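Local coordinates for L protein (CAS virus, PDB 5MV0) that probably acts through this N-terminal domain as a cap-snatching endonuclease, cutting capped host RNA to supply primers for viral transcription, at residues B[20-24]-B[51-55]; B[44-48]-B[158-162]; B[62-68]-B[84-90]; B[100-104]-B[120-124]. All blocks are in the same frame, centred on the assembly; numbering follows the deposited sequence.

In the fold
From the N terminus, contact 1 (20-24 with 51-55) closes the first loop, bringing the turn after helix 4-20 back onto helix 34-57. Contact 2 (44-48 with 158-162) starts inside that loop and ends far beyond it, so the two cross; they share helix 34-57 and touch through Leu-24. Nested in the long loop of contact 2 lie contact 3 (62-68 with 84-90) and contact 4 (100-104 with 120-124), one after the other. These two meet on the sheet, where strands 89-93 and 98-106 are neighbours. Helix 34-57 joins both halves: contact 1 ties it to the turn after helix 4-20, contact 2 to helix 155-170, and Cys-53 and Cys-54 rest on Leu-102 of contact 4.

Contact 1 (B[20-24]-B[51-55]); sequences IEPDL and LNCCR
The guanidinium of Arg-55 meets the carboxylate of Glu-21 end-on, one nitrogen to each oxygen, while one of its faces carries the Leu-51 methyl CD2, 3.9 Å above the plane and offset toward the rim. Arg-55 NH2 donates to Glu-21 OE1 at 2.8 Å with an N-H...O angle of 158°, and Arg-55 NH1 to Glu-21 OE2 at 2.8 Å. Both donors come on the syn side, tilted somewhat out of the carboxylate plane, and the two flat groups are twisted 37° apart. The bend of Glu-21 at chi2 (-78°) turns its carboxylate to this position. Asp-23 adds a weak, longer bond at the guanidinium edge, Arg-55 NH2 to Asp-23 OD2 at 3.4 Å, completing a three-residue salt-bridge network. Glu-21 OE2 is further held by Asn-152 ND2, and a water lies within hydrogen-bonding distance of Glu-21 OE2 and Asn-52 OD1. Beside the salt bridge, Leu-24 CD2 packs on Leu-51 CD2 at 3.9 Å. Charged and apolar contacts together fasten the turn leaving helix 4-20 to helix 34-57. Leu-24 also lies against Ile-17 of the former and Leu-44 and Ile-48 of the latter, whose Cys-53 and Cys-54 lean on Leu-102 of strand 98-106.

Contact 2 (B[44-48]-B[158-162]); sequences LRATI and LFELL
Ile-48 and Leu-158 reach toward each other tip to tip, with Ile-48 CD1 and Leu-158 CD1 3.8 Å apart. Leu-44 and Leu-161 are set differently: their side chains cross at about a right angle, and Leu-161 CD1 comes to 4.1 Å from Leu-44 CD2. The same Leu-161 methyl touches Ile-48 CD1 and lies 3.9 Å from the backbone atom Arg-45 N, which shows it pressed against the helix surface itself. These apolar ends meet between two roughly antiparallel helix segments of the helical half of the domain, whose short axes approach to 10.2 Å and run at 149° to each other. Helix 4-20 contributes to the same core, with Ile-17 against both Ile-48 and Leu-161. Arg-45 behaves otherwise. With CG opposite the backbone N (chi1 172°) and its chain extended to NE, it runs along the side of the interface and puts one guanidinium face over Leu-162 CD1, which sits 4.1 Å from that plane and toward its rim. At the guanidinium edge, in its plane, a water accepts from Arg-45 NE at 2.7 Å. That water donates in turn to Leu-158 O at 2.9 Å, a carbonyl whose own helical bond to Leu-162 N is weak. Leu-187 of helix 181-192 touches both Arg-45 and Leu-162, bringing a further helix against the partly polar flank of the interface.

Contact 3 (B[62-68]-B[84-90]); sequences NTKEISL and HIVPDGY. With PO4 (phosphate ion), chain F.
Asn-62 anchors the loop to the other segment by backbone and side chain alike: its N donates to Asp-88 O at 2.9 Å, and its ND2 to Pro-87 O at 2.9 Å. It also opens a type I beta turn, Asn-62 to Glu-65, and its amide pairs with the backbone of Ile-66 just after that turn. Asn-62 OD1 accepts from Ile-66 N at 3.0 Å, and ND2 donates to Ile-66 O at 2.9 Å. Two acceptors close to the amide plane thus fix its rotation, and that plane stands 85° to the Tyr-90 ring. This sets the loop beside a classic beta bulge, Asp-88 and Gly-89 facing Leu-102 of strand 98-106. Glu-65 then rests against Val-86 CG1. At Ile-66, CG1 takes the position between backbone N and carbonyl carbon (chi1 66°), from which CD1 meets Tyr-90 CZ at 3.5 Å. Ser-67 is the N-cap of helix 68-73, its OG bonded to Met-70 N. That OG also donates to a phosphate, probably from the crystallisation liquor, at 2.8 Å from its O3, while His-84 ND1 binds phosphate O2 at 2.8 Å in the plane of its ring. Asn-69 of the same chain and Ser-119 of the fourth subunit also bond to the phosphate. The helix start is secured by Leu-68 N, which donates to Ile-85 O at 2.8 Å with an N-H...O angle of 150°.

Contact 4 (B[100-104]-B[120-124]); sequences IVLEA and DKLKY
This is a buried contact, part apolar and part charged, of strand 98-106 with the end region of helix 110-122 and the residues that follow, in which Tyr-124 and Asp-120 cover Val-101 and Glu-103 on one face of the sheet. It lies within the beta-alpha-beta crossover from strand 98-106, through helices 110-122 and 127-133, to the parallel strand 137-145. On the apolar side, Val-101 and Tyr-124 slide past each other in opposite directions, with Val-101 CG2 3.8 Å from Tyr-124 CE1. Ile-140 of the neighbouring strand touches both. The charged side centres on Glu-103, whose chain bends at chi2 (-71°). Its OE2 accepts two bonds from different directions. Tyr-124 OH donates to Glu-103 OE2 at 2.6 Å, on the anti side and 16° out of the carboxylate plane, whereas Lys-123 NZ forms a salt bridge to Glu-103 OE2 at 2.7 Å from well above that plane, 58° out of it. The other oxygen, Glu-103 OE1, looks toward Asp-120 OD2, 4.2 Å away. One water lies 2.7 Å from Glu-103 OE1 and 2.8 Å from Asp-120 OD2. A second, near Glu-103 OE1 and Asp-120 OD1, accepts from Lys-123 NZ at 2.7 Å. Asp-120 OD1 is salt-bridged to Lys-116. Asp-88, whose OD2 accepts from Ala-104 N, touches Glu-103, a pairing consistent with the acidic site of PD-(D/E)XK nucleases. The chemistry implies a division of labour within one carboxylate: OE2 is fixed by protein donors and OE1 faces water, while the Lys-123 amino group and the two waters probably offset the closeness of the two acids.

Contact 1 (B[20-24]-B[51-55])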
loop_
_atom_site.group_PDB
_atom_site.type_symbol
_atom_site.label_atom_id
_atom_site.label_comp_id
_atom_site.label_asym_id
_atom_site.label_seq_id
_atom_site.Cartn_x
_atom_site.Cartn_y
_atom_site.Cartn_z
ATOM N N ILE B 20 -3.377 -0.999 1.673
ATOM C CA ILE B 20 -4.524 -0.276 2.221
ATOM C C ILE B 20 -4.090 1.044 2.853
ATOM O O ILE B 20 -4.789 2.056 2.736
ATOM C CB ILE B 20 -5.251 -1.172 3.240
ATOM C CG1 ILE B 20 -5.888 -2.374 2.548
ATOM C CG2 ILE B 20 -6.299 -0.372 4.033
ATOM C CD1 ILE B 20 -6.440 -3.437 3.524
ATOM N N GLU B 21 -2.952 1.050 3.559
ATOM C CA GLU B 21 -2.426 2.238 4.244
ATOM C C GLU B 21 -0.967 2.423 3.858
ATOM O O GLU B 21 -0.058 2.079 4.630
ATOM C CB GLU B 21 -2.544 2.122 5.769
ATOM C CG GLU B 21 -3.923 2.406 6.328
ATOM C CD GLU B 21 -4.250 3.900 6.410
ATOM O OE1 GLU B 21 -3.482 4.751 5.886
ATOM O OE2 GLU B 21 -5.281 4.213 7.030
ATOM N N PRO B 22 -0.704 2.971 2.667
ATOM C CA PRO B 22 0.677 3.032 2.159
ATOM C C PRO B 22 1.594 3.978 2.911
ATOM O O PRO B 22 2.811 3.917 2.690
ATOM C CB PRO B 22 0.494 3.491 0.699
ATOM C CG PRO B 22 -0.908 3.101 0.355
ATOM C CD PRO B 22 -1.687 3.328 1.631
ATOM N N ASP B 23 1.075 4.857 3.774
ATOM C CA ASP B 23 1.965 5.616 4.652
ATOM C C ASP B 23 2.807 4.704 5.535
ATOM O O ASP B 23 3.859 5.124 6.027
ATOM C CB ASP B 23 1.173 6.573 5.544
ATOM C CG ASP B 23 0.645 7.774 4.786
ATOM O OD1 ASP B 23 1.175 8.077 3.698
ATOM O OD2 ASP B 23 -0.303 8.415 5.286
ATOM N N LEU B 24 2.362 3.467 5.756
ATOM C CA LEU B 24 3.136 2.538 6.566
ATOM C C LEU B 24 4.304 1.926 5.802
ATOM O O LEU B 24 5.198 1.345 6.435
ATOM C CB LEU B 24 2.225 1.422 7.085
ATOM C CG LEU B 24 1.067 1.834 8.000
ATOM C CD1 LEU B 24 0.051 0.704 8.101
ATOM C CD2 LEU B 24 1.607 2.180 9.368
ATOM N N LEU B 51 -0.238 5.131 14.260
ATOM C CA LEU B 51 -0.781 5.918 13.154
ATOM C C LEU B 51 -2.225 6.327 13.416
ATOM O O LEU B 51 -2.599 7.493 13.243
ATOM C CB LEU B 51 -0.698 5.120 11.851
ATOM C CG LEU B 51 -1.282 5.837 10.629
ATOM C CD1 LEU B 51 -0.646 7.227 10.504
ATOM C CD2 LEU B 51 -1.056 5.022 9.366
ATOM N N ASN B 52 -3.061 5.373 13.810
ATOM C CA ASN B 52 -4.472 5.692 13.954
ATOM C C ASN B 52 -4.746 6.541 15.191
ATOM O O ASN B 52 -5.666 7.367 15.175
ATOM C CB ASN B 52 -5.267 4.400 13.936
ATOM C CG ASN B 52 -5.284 3.782 12.541
ATOM O OD1 ASN B 52 -5.425 4.501 11.551
ATOM N ND2 ASN B 52 -5.110 2.471 12.454
ATOM N N CYS B 53 -3.956 6.380 16.255
ATOM C CA CYS B 53 -4.060 7.318 17.374
ATOM C C CYS B 53 -3.721 8.731 16.921
ATOM O O CYS B 53 -4.418 9.690 17.281
ATOM C CB CYS B 53 -3.155 6.886 18.533
ATOM S SG CYS B 53 -3.704 5.406 19.409
ATOM N N CYS B 54 -2.678 8.877 16.095
ATOM C CA CYS B 54 -2.317 10.192 15.574
ATOM C C CYS B 54 -3.435 10.774 14.729
ATOM O O CYS B 54 -3.787 11.948 14.871
ATOM C CB CYS B 54 -1.035 10.112 14.753
ATOM S SG CYS B 54 0.438 9.839 15.734
ATOM N N ARG B 55 -3.990 9.964 13.821
ATOM C CA ARG B 55 -5.105 10.427 13.006
ATOM C C ARG B 55 -6.286 10.857 13.866
ATOM O O ARG B 55 -6.902 11.894 13.601
ATOM C CB ARG B 55 -5.537 9.333 12.035
ATOM C CG ARG B 55 -4.453 8.915 11.071
ATOM C CD ARG B 55 -4.971 8.978 9.666
ATOM N NE ARG B 55 -3.955 8.649 8.677
ATOM C CZ ARG B 55 -4.039 7.596 7.877
ATOM N NH1 ARG B 55 -5.084 6.790 7.984
ATOM N NH2 ARG B 55 -3.092 7.351 6.975
HETATM O O HOH W 1 -5.766 3.082 9.215
#

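Contact 2 (B[44-48]-B[158-162])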
loop_
_atom_site.group_PDB
_atom_site.type_symbol
_atom_site.label_atom_id
_atom_site.label_comp_id
_atom_site.label_asym_id
_atom_site.label_seq_id
_atom_site.Cartn_x
_atom_site.Cartn_y
_atom_site.Cartn_z
ATOM N N LEU B 44 4.800 -3.720 12.826
ATOM C CA LEU B 44 3.728 -3.103 12.043
ATOM C C LEU B 44 2.441 -2.992 12.854
ATOM O O LEU B 44 1.728 -1.980 12.784
ATOM C CB LEU B 44 3.499 -3.911 10.767
ATOM C CG LEU B 44 2.480 -3.361 9.755
ATOM C CD1 LEU B 44 2.899 -1.970 9.267
ATOM C CD2 LEU B 44 2.273 -4.348 8.584
ATOM N N ARG B 45 2.123 -4.021 13.630
ATOM C CA ARG B 45 0.952 -3.950 14.500
ATOM C C ARG B 45 1.009 -2.718 15.406
ATOM O O ARG B 45 0.028 -1.963 15.522
ATOM C CB ARG B 45 0.869 -5.242 15.304
ATOM C CG ARG B 45 -0.157 -5.295 16.394
ATOM C CD ARG B 45 -0.200 -6.727 16.940
ATOM N NE ARG B 45 -1.147 -6.853 18.035
ATOM C CZ ARG B 45 -0.842 -6.636 19.309
ATOM N NH1 ARG B 45 0.395 -6.285 19.653
ATOM N NH2 ARG B 45 -1.773 -6.763 20.238
ATOM N N ALA B 46 2.165 -2.490 16.038
ATOM C CA ALA B 46 2.330 -1.328 16.907
ATOM C C ALA B 46 2.288 -0.028 16.115
ATOM O O ALA B 46 1.740 0.974 16.593
ATOM C CB ALA B 46 3.647 -1.436 17.686
ATOM N N THR B 47 2.869 -0.018 14.908
ATOM C CA THR B 47 2.901 1.206 14.100
ATOM C C THR B 47 1.508 1.588 13.603
ATOM O O THR B 47 1.186 2.779 13.500
ATOM C CB THR B 47 3.858 1.037 12.912
ATOM O OG1 THR B 47 5.179 0.773 13.391
ATOM C CG2 THR B 47 3.908 2.289 12.094
ATOM N N ILE B 48 0.685 0.594 13.252
ATOM C CA ILE B 48 -0.704 0.865 12.871
ATOM C C ILE B 48 -1.451 1.549 14.021
ATOM O O ILE B 48 -2.169 2.545 13.831
ATOM C CB ILE B 48 -1.393 -0.444 12.433
ATOM C CG1 ILE B 48 -0.727 -0.987 11.149
ATOM C CG2 ILE B 48 -2.893 -0.237 12.235
ATOM C CD1 ILE B 48 -1.166 -2.408 10.766
ATOM N N LEU B 158 -5.018 -7.156 11.279
ATOM C CA LEU B 158 -4.278 -6.937 12.521
ATOM C C LEU B 158 -4.176 -8.219 13.321
ATOM O O LEU B 158 -3.137 -8.497 13.938
ATOM C CB LEU B 158 -4.952 -5.868 13.382
ATOM C CG LEU B 158 -4.592 -4.391 13.230
ATOM C CD1 LEU B 158 -3.113 -4.119 13.589
ATOM C CD2 LEU B 158 -4.910 -3.929 11.837
ATOM N N PHE B 159 -5.272 -8.977 13.376
ATOM C CA PHE B 159 -5.258 -10.267 14.054
ATOM C C PHE B 159 -4.248 -11.214 13.417
ATOM O O PHE B 159 -3.490 -11.891 14.118
ATOM C CB PHE B 159 -6.652 -10.905 14.032
ATOM C CG PHE B 159 -6.628 -12.356 14.423
ATOM C CD1 PHE B 159 -6.483 -12.717 15.762
ATOM C CD2 PHE B 159 -6.673 -13.359 13.458
ATOM C CE1 PHE B 159 -6.413 -14.058 16.132
ATOM C CE2 PHE B 159 -6.601 -14.700 13.823
ATOM C CZ PHE B 159 -6.483 -15.052 15.157
ATOM N N GLU B 160 -4.250 -11.303 12.082
ATOM C CA GLU B 160 -3.351 -12.241 11.408
ATOM C C GLU B 160 -1.886 -11.881 11.619
ATOM O O GLU B 160 -1.034 -12.780 11.669
ATOM C CB GLU B 160 -3.665 -12.302 9.910
ATOM C CG GLU B 160 -5.011 -12.919 9.601
ATOM C CD GLU B 160 -5.101 -14.382 10.019
ATOM O OE1 GLU B 160 -4.071 -15.081 9.988
ATOM O OE2 GLU B 160 -6.202 -14.833 10.396
ATOM N N LEU B 161 -1.562 -10.588 11.723
ATOM C CA LEU B 161 -0.186 -10.213 12.051
ATOM C C LEU B 161 0.237 -10.870 13.353
ATOM O O LEU B 161 1.346 -11.401 13.471
ATOM C CB LEU B 161 -0.050 -8.694 12.187
ATOM C CG LEU B 161 -0.180 -7.823 10.944
ATOM C CD1 LEU B 161 0.084 -6.390 11.359
ATOM C CD2 LEU B 161 0.825 -8.295 9.870
ATOM N N LEU B 162 -0.659 -10.856 14.332
ATOM C CA LEU B 162 -0.361 -11.394 15.655
ATOM C C LEU B 162 -0.331 -12.922 15.643
ATOM O O LEU B 162 0.608 -13.537 16.159
ATOM C CB LEU B 162 -1.406 -10.869 16.640
ATOM C CG LEU B 162 -1.352 -11.359 18.095
ATOM C CD1 LEU B 162 -0.113 -10.811 18.797
ATOM C CD2 LEU B 162 -2.646 -10.968 18.836
HETATM O O HOH W 2 -3.296 -7.692 16.708
#

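Contact 3 (B[62-68]-B[84-90])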
loop_
_atom_site.group_PDB
_atom_site.type_symbol
_atom_site.label_atom_id
_atom_site.label_comp_id
_atom_site.label_asym_id
_atom_site.label_seq_id
_atom_site.Cartn_x
_atom_site.Cartn_y
_atom_site.Cartn_z
ATOM N N ASN B 62 5.157 10.514 14.015
ATOM C CA ASN B 62 6.574 10.898 14.040
ATOM C C ASN B 62 7.471 9.811 13.429
ATOM O O ASN B 62 8.380 9.280 14.070
ATOM C CB ASN B 62 6.990 11.214 15.474
ATOM C CG ASN B 62 8.421 11.699 15.585
ATOM O OD1 ASN B 62 9.023 12.138 14.602
ATOM N ND2 ASN B 62 8.972 11.637 16.794
ATOM N N THR B 63 7.238 9.520 12.145
ATOM C CA THR B 63 8.013 8.484 11.458
ATOM C C THR B 63 9.463 8.885 11.197
ATOM O O THR B 63 10.303 8.006 10.977
ATOM C CB THR B 63 7.355 8.107 10.123
ATOM O OG1 THR B 63 7.387 9.230 9.236
ATOM C CG2 THR B 63 5.918 7.680 10.337
ATOM N N LYS B 64 9.786 10.176 11.178
ATOM C CA LYS B 64 11.189 10.543 11.060
ATOM C C LYS B 64 11.910 10.476 12.394
ATOM O O LYS B 64 13.120 10.697 12.437
ATOM C CB LYS B 64 11.329 11.940 10.456
ATOM C CG LYS B 64 10.787 12.025 9.035
ATOM C CD LYS B 64 10.943 13.416 8.501
ATOM C CE LYS B 64 9.707 13.887 7.771
ATOM N NZ LYS B 64 9.933 15.275 7.272
ATOM N N GLU B 65 11.173 10.198 13.470
ATOM C CA GLU B 65 11.734 9.960 14.796
ATOM C C GLU B 65 12.545 11.156 15.284
ATOM O O GLU B 65 13.642 11.008 15.824
ATOM C CB GLU B 65 12.567 8.672 14.811
ATOM C CG GLU B 65 11.741 7.461 14.406
ATOM C CD GLU B 65 12.454 6.140 14.605
ATOM O OE1 GLU B 65 13.692 6.129 14.747
ATOM O OE2 GLU B 65 11.762 5.105 14.617
ATOM N N ILE B 66 12.015 12.362 15.083
ATOM C CA ILE B 66 12.636 13.512 15.719
ATOM C C ILE B 66 12.404 13.434 17.225
ATOM O O ILE B 66 11.420 12.849 17.709
ATOM C CB ILE B 66 12.126 14.846 15.141
ATOM C CG1 ILE B 66 10.645 15.055 15.453
ATOM C CG2 ILE B 66 12.395 14.921 13.630
ATOM C CD1 ILE B 66 10.158 16.430 15.056
ATOM N N SER B 67 13.321 14.025 17.976
ATOM C CA SER B 67 13.279 13.953 19.421
ATOM C C SER B 67 12.422 15.082 19.989
ATOM O O SER B 67 12.035 16.021 19.293
ATOM C CB SER B 67 14.694 14.040 19.991
ATOM O OG SER B 67 15.247 15.295 19.668
ATOM N N LEU B 68 12.160 14.997 21.290
ATOM C CA LEU B 68 11.498 16.101 21.976
ATOM C C LEU B 68 12.276 17.400 21.808
ATOM O O LEU B 68 11.690 18.451 21.518
ATOM C CB LEU B 68 11.338 15.757 23.453
ATOM C CG LEU B 68 10.783 16.869 24.333
ATOM C CD1 LEU B 68 9.379 17.169 23.900
ATOM C CD2 LEU B 68 10.834 16.409 25.784
ATOM N N HIS B 84 16.415 12.843 26.310
ATOM C CA HIS B 84 16.139 12.328 24.978
ATOM C C HIS B 84 14.858 11.511 25.016
ATOM O O HIS B 84 14.765 10.525 25.750
ATOM C CB HIS B 84 17.293 11.483 24.458
ATOM C CG HIS B 84 16.979 10.811 23.160
ATOM N ND1 HIS B 84 16.883 11.507 21.973
ATOM C CD2 HIS B 84 16.667 9.526 22.872
ATOM C CE1 HIS B 84 16.562 10.670 21.002
ATOM N NE2 HIS B 84 16.420 9.463 21.522
ATOM N N ILE B 85 13.873 11.944 24.235
ATOM C CA ILE B 85 12.588 11.276 24.078
ATOM C C ILE B 85 12.248 11.318 22.595
ATOM O O ILE B 85 12.475 12.336 21.935
ATOM C CB ILE B 85 11.473 11.966 24.899
ATOM C CG1 ILE B 85 11.770 11.919 26.405
ATOM C CG2 ILE B 85 10.116 11.336 24.611
ATOM C CD1 ILE B 85 10.817 12.792 27.218
ATOM N N VAL B 86 11.697 10.234 22.075
ATOM C CA VAL B 86 11.120 10.206 20.735
ATOM C C VAL B 86 9.644 9.879 20.864
ATOM O O VAL B 86 9.267 8.718 21.063
ATOM C CB VAL B 86 11.847 9.202 19.827
ATOM C CG1 VAL B 86 11.155 9.120 18.471
ATOM C CG2 VAL B 86 13.307 9.602 19.670
ATOM N N PRO B 87 8.765 10.869 20.768
ATOM C CA PRO B 87 7.331 10.601 20.901
ATOM C C PRO B 87 6.788 9.908 19.658
ATOM O O PRO B 87 7.331 10.019 18.557
ATOM C CB PRO B 87 6.723 11.994 21.055
ATOM C CG PRO B 87 7.645 12.863 20.230
ATOM C CD PRO B 87 9.038 12.283 20.441
ATOM N N ASP B 88 5.685 9.188 19.853
ATOM C CA ASP B 88 5.035 8.538 18.716
ATOM C C ASP B 88 4.401 9.558 17.779
ATOM O O ASP B 88 4.337 9.340 16.563
ATOM C CB ASP B 88 3.978 7.562 19.215
ATOM C CG ASP B 88 4.573 6.384 19.926
ATOM O OD1 ASP B 88 5.690 5.967 19.537
ATOM O OD2 ASP B 88 3.930 5.887 20.876
ATOM N N GLY B 89 3.915 10.662 18.323
ATOM C CA GLY B 89 3.321 11.696 17.505
ATOM C C GLY B 89 3.451 13.022 18.209
ATOM O O GLY B 89 3.739 13.082 19.412
ATOM N N TYR B 90 3.251 14.089 17.440
ATOM C CA TYR B 90 3.343 15.437 17.988
ATOM C C TYR B 90 2.637 16.408 17.056
ATOM O O TYR B 90 2.384 16.109 15.887
ATOM C CB TYR B 90 4.798 15.877 18.172
ATOM C CG TYR B 90 5.492 16.158 16.858
ATOM C CD1 TYR B 90 5.586 17.456 16.358
ATOM C CD2 TYR B 90 6.038 15.123 16.105
ATOM C CE1 TYR B 90 6.209 17.715 15.144
ATOM C CE2 TYR B 90 6.672 15.374 14.897
ATOM C CZ TYR B 90 6.752 16.673 14.422
ATOM O OH TYR B 90 7.372 16.927 13.223
HETATM P P PO4 F . 18.308 14.781 21.425
HETATM O O1 PO4 F . 19.530 13.959 21.740
HETATM O O2 PO4 F . 17.152 14.314 22.280
HETATM O O3 PO4 F . 17.961 14.745 19.964
HETATM O O4 PO4 F . 18.613 16.217 21.766
#

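Contact 4 (B[100-104]-B[120-124])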
loop_
_atom_site.group_PDB
_atom_site.type_symbol
_atom_site.label_atom_id
_atom_site.label_comp_id
_atom_site.label_asym_id
_atom_site.label_seq_id
_atom_site.Cartn_x
_atom_site.Cartn_y
_atom_site.Cartn_z
ATOM N N ILE B 100 1.549 19.307 21.488
ATOM C CA ILE B 100 0.981 18.030 21.899
ATOM C C ILE B 100 1.997 16.936 21.587
ATOM O O ILE B 100 2.661 16.977 20.545
ATOM C CB ILE B 100 -0.362 17.768 21.190
ATOM C CG1 ILE B 100 -1.360 18.896 21.500
ATOM C CG2 ILE B 100 -0.933 16.431 21.602
ATOM C CD1 ILE B 100 -2.600 18.877 20.632
ATOM N N VAL B 101 2.150 15.981 22.503
ATOM C CA VAL B 101 2.934 14.777 22.242
ATOM C C VAL B 101 2.100 13.560 22.614
ATOM O O VAL B 101 1.313 13.581 23.566
ATOM C CB VAL B 101 4.284 14.751 22.990
ATOM C CG1 VAL B 101 5.240 15.805 22.446
ATOM C CG2 VAL B 101 4.070 14.902 24.500
ATOM N N LEU B 102 2.281 12.487 21.848
ATOM C CA LEU B 102 1.523 11.260 22.012
ATOM C C LEU B 102 2.470 10.106 22.300
ATOM O O LEU B 102 3.510 9.967 21.642
ATOM C CB LEU B 102 0.696 10.955 20.751
ATOM C CG LEU B 102 0.192 9.511 20.657
ATOM C CD1 LEU B 102 -0.928 9.275 21.659
ATOM C CD2 LEU B 102 -0.247 9.189 19.233
ATOM N N GLU B 103 2.109 9.286 23.283
ATOM C CA GLU B 103 2.728 7.982 23.520
ATOM C C GLU B 103 1.620 6.944 23.423
ATOM O O GLU B 103 0.693 6.939 24.243
ATOM C CB GLU B 103 3.416 7.921 24.884
ATOM C CG GLU B 103 4.591 8.894 25.054
ATOM C CD GLU B 103 5.810 8.497 24.233
ATOM O OE1 GLU B 103 5.821 7.373 23.676
ATOM O OE2 GLU B 103 6.754 9.309 24.143
ATOM N N ALA B 104 1.706 6.067 22.426
ATOM C CA ALA B 104 0.660 5.083 22.170
ATOM C C ALA B 104 1.222 3.676 22.286
ATOM O O ALA B 104 2.346 3.406 21.848
ATOM C CB ALA B 104 0.043 5.278 20.776
ATOM N N ASP B 120 5.546 5.610 30.477
ATOM C CA ASP B 120 5.631 6.544 29.358
ATOM C C ASP B 120 5.538 7.992 29.831
ATOM O O ASP B 120 6.297 8.857 29.376
ATOM C CB ASP B 120 4.533 6.256 28.335
ATOM C CG ASP B 120 4.894 5.126 27.384
ATOM O OD1 ASP B 120 6.026 4.577 27.478
ATOM O OD2 ASP B 120 4.046 4.821 26.511
ATOM N N LYS B 121 4.606 8.282 30.736
ATOM C CA LYS B 121 4.475 9.658 31.200
ATOM C C LYS B 121 5.685 10.086 32.020
ATOM O O LYS B 121 6.058 11.260 32.000
ATOM C CB LYS B 121 3.190 9.831 32.013
ATOM C CG LYS B 121 2.739 11.285 32.064
ATOM C CD LYS B 121 1.307 11.438 32.542
ATOM C CE LYS B 121 0.847 12.884 32.384
ATOM N NZ LYS B 121 1.816 13.852 32.975
ATOM N N LEU B 122 6.331 9.153 32.720
ATOM C CA LEU B 122 7.469 9.528 33.553
ATOM C C LEU B 122 8.667 9.995 32.734
ATOM O O LEU B 122 9.525 10.702 33.272
ATOM C CB LEU B 122 7.875 8.359 34.446
ATOM C CG LEU B 122 7.049 8.170 35.727
ATOM C CD1 LEU B 122 7.444 6.876 36.426
ATOM C CD2 LEU B 122 7.218 9.367 36.670
ATOM N N LYS B 123 8.752 9.614 31.455
ATOM C CA LYS B 123 9.851 10.095 30.619
ATOM C C LYS B 123 9.903 11.614 30.592
ATOM O O LYS B 123 10.983 12.195 30.434
ATOM C CB LYS B 123 9.712 9.588 29.178
ATOM C CG LYS B 123 9.633 8.084 28.996
ATOM C CD LYS B 123 9.790 7.727 27.498
ATOM C CE LYS B 123 8.704 8.369 26.647
ATOM N NZ LYS B 123 8.786 7.897 25.223
ATOM N N TYR B 124 8.748 12.264 30.718
ATOM C CA TYR B 124 8.589 13.683 30.451
ATOM C C TYR B 124 8.758 14.565 31.693
ATOM O O TYR B 124 8.411 15.749 31.640
ATOM C CB TYR B 124 7.218 13.931 29.819
ATOM C CG TYR B 124 7.088 13.377 28.413
ATOM C CD1 TYR B 124 7.412 14.158 27.313
ATOM C CD2 TYR B 124 6.649 12.072 28.188
ATOM C CE1 TYR B 124 7.304 13.660 26.027
ATOM C CE2 TYR B 124 6.548 11.563 26.898
ATOM C CZ TYR B 124 6.871 12.365 25.825
ATOM O OH TYR B 124 6.772 11.887 24.529
HETATM O O HOH W 3 4.898 4.822 23.868
HETATM O O HOH W 4 7.662 5.494 25.467
#